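Local coordinates for protein putative aminooxidase (Propionibacterium acnes, PDB 2BA9) that isomerises polyunsaturated fatty acid to conjugated linoleic acid and carries a bound flavin-adenine dinucleotide, at residues A[174-177]-A[178-182]; A[286-289]-A[290-294]. All blocks are in the same frame, centred on the assembly; numbering follows the deposited sequence.

Interactions 1 and 2 are local, each made by neighbouring residues of one continuous run of chain, and they sit in different regions of the flavin-binding protein. Their centres lie 33 Å apart and their nearest atoms about 24 Å, so they do not touch. Residues 174-182 run from a loop into helix 178-184, the touching residues buried; the side chain of Tyr180 lies about 11 Å from the flavin-adenine dinucleotide and about 11 Å from a sodium ion. Residues 286-294 turn out of strand 277-288 of the mixed sheet, about 26 Å from the chain centre, against 14 Å for interaction 1. Strand 359-373 relates the two: its Phe371 meets Tyr180, while its Glu360 touches Lys289.

Interaction 1. Residues A[174-177]-A[178-182]; sequences DNVP and AAYVL
Pro177 and Tyr180 meet where a loop enters helix 178-184, their side chains lying side by side and pointing the same way. From CB onward the tyrosine runs along the proline. Tyr180 CB rests 3.7 Å from Pro177 O and 4.3 Å from Val176 CG1. With CG anti to the carbonyl carbon (chi1 -64°), the ring lies beside its own backbone N, and its CD2 comes 3.7 Å from Pro177 CD, which sits at the ring edge, near its plane. Farther out, Tyr180 CE2 approaches Pro177 CG at 3.8 Å. The hydroxyl at the tip is hydrogen-bonded to Val374 N and to the hydroxyl of Tyr384, while Phe371 packs edge-to-face with the ring. Along the backbone, Tyr180 N donates to Pro177 O over 3.2 Å; the bond is bent (139° at the hydrogen) and reaches the oxygen from above the carbonyl plane. On the next residue, Val181 CG2 packs 4.3 Å from Val176 CG1, a looser apolar contact. With Pro177 at the N-cap position and its ring against the residue three places on, this is a helix N-terminus with proline at the N-cap, buried within a flavin-containing amine oxidoreductase fold.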
loop_
_atom_site.group_PDB
_atom_site.type_symbol
_atom_site.label_atom_id
_atom_site.label_comp_id
_atom_site.label_asym_id
_atom_site.label_seq_id
_atom_site.Cartn_x
_atom_site.Cartn_y
_atom_site.Cartn_z
ATOM N N ASP A 174 -16.962 5.636 -2.757
ATOM C CA ASP A 174 -18.270 5.101 -3.139
ATOM C C ASP A 174 -18.345 3.558 -3.010
ATOM O O ASP A 174 -19.435 2.997 -2.937
ATOM C CB ASP A 174 -18.637 5.541 -4.565
ATOM C CG ASP A 174 -17.690 4.963 -5.623
ATOM O OD1 ASP A 174 -16.707 5.656 -5.970
ATOM O OD2 ASP A 174 -17.931 3.828 -6.101
ATOM N N ASN A 175 -17.187 2.889 -2.991
ATOM C CA ASN A 175 -17.136 1.435 -2.901
ATOM C C ASN A 175 -16.119 0.828 -1.911
ATOM O O ASN A 175 -16.385 -0.215 -1.339
ATOM C CB ASN A 175 -16.915 0.852 -4.296
ATOM C CG ASN A 175 -15.585 1.245 -4.885
ATOM O OD1 ASN A 175 -14.619 0.518 -4.753
ATOM N ND2 ASN A 175 -15.527 2.397 -5.532
ATOM N N VAL A 176 -14.965 1.452 -1.696
ATOM C CA VAL A 176 -13.942 0.857 -0.805
ATOM C C VAL A 176 -14.414 0.881 0.646
ATOM O O VAL A 176 -14.749 1.950 1.163
ATOM C CB VAL A 176 -12.601 1.587 -0.892
ATOM C CG1 VAL A 176 -11.677 1.173 0.269
ATOM C CG2 VAL A 176 -11.938 1.338 -2.223
ATOM N N PRO A 177 -14.457 -0.290 1.311
ATOM C CA PRO A 177 -14.965 -0.355 2.687
ATOM C C PRO A 177 -14.237 0.509 3.729
ATOM O O PRO A 177 -12.996 0.610 3.702
ATOM C CB PRO A 177 -14.808 -1.845 3.043
ATOM C CG PRO A 177 -14.806 -2.557 1.730
ATOM C CD PRO A 177 -14.104 -1.634 0.798
ATOM N N ALA A 178 -15.017 1.065 4.668
ATOM C CA ALA A 178 -14.505 1.972 5.714
ATOM C C ALA A 178 -13.300 1.420 6.489
ATOM O O ALA A 178 -12.376 2.170 6.820
ATOM C CB ALA A 178 -15.626 2.350 6.688
ATOM N N ALA A 179 -13.313 0.118 6.756
ATOM C CA ALA A 179 -12.254 -0.560 7.537
ATOM C C ALA A 179 -10.842 -0.378 6.967
ATOM O O ALA A 179 -9.862 -0.276 7.709
ATOM C CB ALA A 179 -12.555 -2.029 7.635
ATOM N N TYR A 180 -10.727 -0.382 5.651
ATOM C CA TYR A 180 -9.435 -0.132 5.027
ATOM C C TYR A 180 -9.020 1.319 5.256
ATOM O O TYR A 180 -7.896 1.585 5.673
ATOM C CB TYR A 180 -9.482 -0.458 3.529
ATOM C CG TYR A 180 -9.752 -1.912 3.242
ATOM C CD1 TYR A 180 -8.818 -2.894 3.576
ATOM C CD2 TYR A 180 -10.936 -2.310 2.635
ATOM C CE1 TYR A 180 -9.057 -4.235 3.317
ATOM C CE2 TYR A 180 -11.186 -3.652 2.359
ATOM C CZ TYR A 180 -10.249 -4.616 2.708
ATOM O OH TYR A 180 -10.509 -5.957 2.429
ATOM N N VAL A 181 -9.945 2.245 5.026
ATOM C CA VAL A 181 -9.621 3.677 5.049
ATOM C C VAL A 181 -9.085 4.064 6.419
ATOM O O VAL A 181 -8.030 4.700 6.519
ATOM C CB VAL A 181 -10.851 4.567 4.719
ATOM C CG1 VAL A 181 -10.482 6.087 4.819
ATOM C CG2 VAL A 181 -11.447 4.187 3.324
ATOM N N LEU A 182 -9.820 3.640 7.454
ATOM C CA LEU A 182 -9.599 4.088 8.820
ATOM C C LEU A 182 -8.478 3.333 9.564
ATOM O O LEU A 182 -7.995 3.803 10.604
ATOM C CB LEU A 182 -10.927 4.071 9.585
ATOM C CG LEU A 182 -11.911 5.140 9.064
ATOM C CD1 LEU A 182 -13.344 4.894 9.525
ATOM C CD2 LEU A 182 -11.435 6.540 9.488
#

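Interaction 2. Residues A[286-289]-A[290-294]; sequences CLVK and EYPTI
Val288, the last residue of strand 277-288, faces Tyr291 and Pro292 across a sharp change of chain direction. The backbone is extended through Lys289 (phi/psi -94°/148°), then Glu290 takes a positive phi of 61° and swings the chain round, after which Tyr291 and Pro292 are extended again. No hydrogen bond joins the two segments, so the bend is not closed by a backbone bond of its own. Surrounding structure holds it instead: Lys289 pairs through its backbone with Pro358, and Glu290 O accepts a hydrogen bond from His357 ND1.

Across the bend the contact is carried by one methyl group. Val288 CB points toward the chain beyond the bend, and CG2, placed between the backbone N and the carbonyl carbon, reaches 3.5 Å from Tyr291 CD1. It comes in at the edge of the ring, near its plane, and the two side chains cross at about a right angle. The same methyl lies 3.8 Å from Pro292 CD, so it fits against both the tyrosine ring and the proline ring. Ile325 of strand 325-330 touches Val288, Tyr291 and Pro292, adding to this apolar cluster, and the Tyr291 hydroxyl donates to Trp317 O. Lys289 and Glu290 occupy the exposed outer side of the bend, with the lysine chain leading away from the residues that follow.

Chemically, the turn is divided: van der Waals packing of Val288, Tyr291 and Pro292 fills its inner side, while the charged side chains lie on the exposed side, Lys289 also touching Pro358 and Glu360. The bend is thus probably kept in shape by apolar contact and by polar links to Pro358 and His357 of the same chain.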
loop_
_atom_site.group_PDB
_atom_site.type_symbol
_atom_site.label_atom_id
_atom_site.label_comp_id
_atom_site.label_asym_id
_atom_site.label_seq_id
_atom_site.Cartn_x
_atom_site.Cartn_y
_atom_site.Cartn_z
ATOM N N CYS A 286 8.532 11.684 -15.077
ATOM C CA CYS A 286 8.534 12.696 -16.137
ATOM C C CYS A 286 9.661 13.718 -16.007
ATOM O O CYS A 286 9.957 14.164 -14.921
ATOM C CB CYS A 286 7.202 13.454 -16.136
ATOM S SG CYS A 286 5.731 12.435 -16.376
ATOM N N LEU A 287 10.297 14.044 -17.126
ATOM C CA LEU A 287 11.039 15.284 -17.278
ATOM C C LEU A 287 10.015 16.293 -17.761
ATOM O O LEU A 287 9.257 16.013 -18.680
ATOM C CB LEU A 287 12.180 15.138 -18.293
ATOM C CG LEU A 287 13.216 14.072 -17.935
ATOM C CD1 LEU A 287 14.381 14.017 -18.956
ATOM C CD2 LEU A 287 13.726 14.320 -16.540
ATOM N N VAL A 288 9.980 17.456 -17.120
ATOM C CA VAL A 288 8.990 18.474 -17.437
ATOM C C VAL A 288 9.689 19.751 -17.932
ATOM O O VAL A 288 10.821 20.052 -17.538
ATOM C CB VAL A 288 8.031 18.763 -16.201
ATOM C CG1 VAL A 288 7.262 17.500 -15.780
ATOM C CG2 VAL A 288 8.779 19.323 -15.006
ATOM N N LYS A 289 9.039 20.466 -18.842
ATOM C CA LYS A 289 9.372 21.877 -19.043
ATOM C C LYS A 289 8.391 22.662 -18.172
ATOM O O LYS A 289 7.250 22.216 -17.931
ATOM C CB LYS A 289 9.343 22.314 -20.522
ATOM C CG LYS A 289 8.265 21.658 -21.399
ATOM C CD LYS A 289 8.323 22.173 -22.836
ATOM C CE LYS A 289 7.408 21.362 -23.752
ATOM N NZ LYS A 289 8.000 20.034 -24.143
ATOM N N GLU A 290 8.838 23.803 -17.666
ATOM C CA GLU A 290 8.119 24.529 -16.615
ATOM C C GLU A 290 8.033 23.634 -15.373
ATOM O O GLU A 290 7.016 22.975 -15.117
ATOM C CB GLU A 290 6.733 25.010 -17.088
ATOM C CG GLU A 290 6.682 26.395 -17.745
ATOM C CD GLU A 290 7.871 26.716 -18.660
ATOM O OE1 GLU A 290 8.868 27.293 -18.157
ATOM O OE2 GLU A 290 7.805 26.425 -19.879
ATOM N N TYR A 291 9.129 23.617 -14.619
ATOM C CA TYR A 291 9.245 22.809 -13.406
ATOM C C TYR A 291 8.335 23.342 -12.290
ATOM O O TYR A 291 8.384 24.524 -11.963
ATOM C CB TYR A 291 10.698 22.829 -12.935
ATOM C CG TYR A 291 11.124 21.680 -12.043
ATOM C CD1 TYR A 291 11.046 20.361 -12.482
ATOM C CD2 TYR A 291 11.678 21.920 -10.775
ATOM C CE1 TYR A 291 11.467 19.311 -11.674
ATOM C CE2 TYR A 291 12.106 20.868 -9.964
ATOM C CZ TYR A 291 11.987 19.572 -10.418
ATOM O OH TYR A 291 12.421 18.529 -9.631
ATOM N N PRO A 292 7.485 22.487 -11.709
ATOM C CA PRO A 292 6.748 22.961 -10.537
ATOM C C PRO A 292 7.676 23.365 -9.400
ATOM O O PRO A 292 8.807 22.887 -9.329
ATOM C CB PRO A 292 5.872 21.769 -10.140
ATOM C CG PRO A 292 6.289 20.622 -10.999
ATOM C CD PRO A 292 7.096 21.128 -12.128
ATOM N N THR A 293 7.196 24.266 -8.545
ATOM C CA THR A 293 7.926 24.689 -7.353
ATOM C C THR A 293 7.344 24.018 -6.107
ATOM O O THR A 293 7.789 24.269 -4.991
ATOM C CB THR A 293 7.905 26.229 -7.198
ATOM O OG1 THR A 293 6.613 26.745 -7.519
ATOM C CG2 THR A 293 8.909 26.886 -8.136
ATOM N N ILE A 294 6.353 23.152 -6.320
ATOM C CA ILE A 294 5.614 22.488 -5.254
ATOM C C ILE A 294 4.824 21.306 -5.860
ATOM O O ILE A 294 4.557 21.304 -7.062
ATOM C CB ILE A 294 4.664 23.492 -4.559
ATOM C CG1 ILE A 294 4.179 22.942 -3.217
ATOM C CG2 ILE A 294 3.482 23.873 -5.485
ATOM C CD1 ILE A 294 3.505 24.017 -2.351
#